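Local coordinates for VapB family protein (PDB 5K8J) that probably acts as the antitoxin of a toxin-antitoxin pair, inhibiting the PIN-domain ribonuclease VapC and binding DNA, at residues 34-38 with 48-52. Sequence-based numbering, arbitrary orientation.
Sequences DVELT and IYPSK
Thr38 and Tyr49 face each other as an antiparallel hydrogen-bonded pair, a worked example of how two hairpin strands pair where the hairpin opens into loops. The amide N of Thr38 gives a nearly straight bond to Tyr49 O, 2.8 Å long, and Tyr49 N returns one to Thr38 O in the carbonyl plane, at 3.1 Å. Their side chains run side by side on one face of the sheet. With chi1 at 57°, the tyrosine CG sits between its own backbone N and carbonyl carbon, which turns one face of the ring to the threonine. Thr38 CB stands 4.1 Å from the ring centroid, a CH-pi contact over the face, while Thr38 CG2 rests against the hydroxyl end of the ring, 3.5 Å from Tyr49 OH. The other threonine branch, OG1, turns to Ser51 OG, and the two hydroxyls share a hydrogen bond of 2.7 Å; Thr38 thereby uses one branch on the tyrosine of the strand and the other on the serine just past its end.

Beyond the non-hydrogen-bonded pair of Leu37 and Pro50, whose side chains diverge, the packing thins. Ser51 N still bonds to Glu36 O at 2.9 Å, but it approaches from above the carbonyl plane. A water donates to both Glu36 O and Ser51 O, bridging the two diverging segments. The last apolar touch is Val35 CG1 against Pro50 CB at 4.0 Å, and the Glu36 carboxylate lies on the exposed side.

The contact lies at the open end of the hairpin formed by strands 37-42 and 45-50. Phe31 of the preceding loop packs on Leu37, Ile48 and Pro50, and a second VapB subunit continues the sheet. Tyr49 also touches Pro67 of the VapC chain; beyond Lys52, the VapB chain runs on to its own helix 55-64.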
loop_
_atom_site.group_PDB
_atom_site.type_symbol
_atom_site.label_atom_id
_atom_site.label_comp_id
_atom_site.label_asym_id
_atom_site.label_seq_id
_atom_site.Cartn_x
_atom_site.Cartn_y
_atom_site.Cartn_z
ATOM N N ASP A 34 8.925 22.733 -15.882
ATOM C CA ASP A 34 8.377 23.950 -16.470
ATOM C C ASP A 34 6.879 24.074 -16.250
ATOM O O ASP A 34 6.257 24.991 -16.798
ATOM C CB ASP A 34 8.685 23.992 -17.966
ATOM C CG ASP A 34 10.173 24.080 -18.254
ATOM O OD1 ASP A 34 10.884 24.783 -17.499
ATOM O OD2 ASP A 34 10.630 23.443 -19.231
ATOM N N VAL A 35 6.284 23.174 -15.471
ATOM C CA VAL A 35 4.850 23.215 -15.210
ATOM C C VAL A 35 4.587 24.212 -14.091
ATOM O O VAL A 35 5.038 24.025 -12.955
ATOM C CB VAL A 35 4.314 21.829 -14.841
ATOM C CG1 VAL A 35 2.805 21.873 -14.715
ATOM C CG2 VAL A 35 4.753 20.803 -15.881
ATOM N N GLU A 36 3.870 25.282 -14.411
ATOM C CA GLU A 36 3.338 26.148 -13.370
ATOM C C GLU A 36 2.289 25.380 -12.578
ATOM O O GLU A 36 1.442 24.697 -13.160
ATOM C CB GLU A 36 2.737 27.407 -13.979
ATOM C CG GLU A 36 2.303 28.425 -12.939
ATOM C CD GLU A 36 2.316 29.831 -13.485
ATOM O OE1 GLU A 36 2.038 29.998 -14.693
ATOM O OE2 GLU A 36 2.622 30.762 -12.711
ATOM N N LEU A 37 2.380 25.462 -11.252
ATOM C CA LEU A 37 1.487 24.749 -10.352
ATOM C C LEU A 37 0.666 25.737 -9.550
ATOM O O LEU A 37 1.121 26.842 -9.220
ATOM C CB LEU A 37 2.258 23.858 -9.372
ATOM C CG LEU A 37 3.185 22.840 -10.040
ATOM C CD1 LEU A 37 4.031 22.138 -9.000
ATOM C CD2 LEU A 37 2.413 21.857 -10.819
ATOM N N THR A 38 -0.552 25.314 -9.250
ATOM C CA THR A 38 -1.404 25.948 -8.266
ATOM C C THR A 38 -1.338 25.128 -6.975
ATOM O O THR A 38 -1.435 23.897 -7.007
ATOM C CB THR A 38 -2.839 26.030 -8.793
ATOM O OG1 THR A 38 -2.892 26.984 -9.867
ATOM C CG2 THR A 38 -3.775 26.468 -7.704
ATOM N N ILE A 48 -2.235 20.325 -4.945
ATOM C CA ILE A 48 -1.298 20.880 -5.925
ATOM C C ILE A 48 -1.634 20.299 -7.295
ATOM O O ILE A 48 -1.846 19.090 -7.419
ATOM C CB ILE A 48 0.156 20.544 -5.522
ATOM C CG1 ILE A 48 0.456 21.100 -4.130
ATOM C CG2 ILE A 48 1.143 21.108 -6.537
ATOM C CD1 ILE A 48 1.853 20.751 -3.606
ATOM N N TYR A 49 -1.762 21.158 -8.310
ATOM C CA TYR A 49 -2.132 20.685 -9.641
ATOM C C TYR A 49 -1.654 21.710 -10.663
ATOM O O TYR A 49 -1.302 22.841 -10.306
ATOM C CB TYR A 49 -3.651 20.446 -9.761
ATOM C CG TYR A 49 -4.509 21.627 -9.461
ATOM C CD1 TYR A 49 -4.854 22.525 -10.475
ATOM C CD2 TYR A 49 -4.963 21.880 -8.184
ATOM C CE1 TYR A 49 -5.622 23.648 -10.215
ATOM C CE2 TYR A 49 -5.744 23.010 -7.911
ATOM C CZ TYR A 49 -6.076 23.872 -8.938
ATOM O OH TYR A 49 -6.840 24.989 -8.697
ATOM N N PRO A 50 -1.638 21.350 -11.945
ATOM C CA PRO A 50 -1.115 22.275 -12.964
ATOM C C PRO A 50 -2.028 23.480 -13.125
ATOM O O PRO A 50 -3.245 23.336 -13.249
ATOM C CB PRO A 50 -1.091 21.419 -14.234
ATOM C CG PRO A 50 -0.994 20.031 -13.742
ATOM C CD PRO A 50 -1.841 20.000 -12.498
ATOM N N SER A 51 -1.429 24.673 -13.124
ATOM C CA SER A 51 -2.182 25.899 -13.367
ATOM C C SER A 51 -2.617 25.953 -14.832
ATOM O O SER A 51 -1.774 26.032 -15.732
ATOM C CB SER A 51 -1.329 27.122 -13.034
ATOM O OG SER A 51 -0.892 27.105 -11.694
ATOM N N LYS A 52 -3.928 25.920 -15.075
ATOM C CA LYS A 52 -4.451 25.895 -16.437
ATOM C C LYS A 52 -5.594 26.881 -16.613
ATOM O O LYS A 52 -6.385 26.757 -17.553
ATOM C CB LYS A 52 -4.904 24.485 -16.807
ATOM C CG LYS A 52 -3.759 23.471 -16.880
ATOM C CD LYS A 52 -3.068 23.456 -18.219
ATOM C CE LYS A 52 -3.979 22.861 -19.302
ATOM N NZ LYS A 52 -4.237 21.400 -19.138
HETATM O O HOH W 1 0.619 24.655 -15.851
#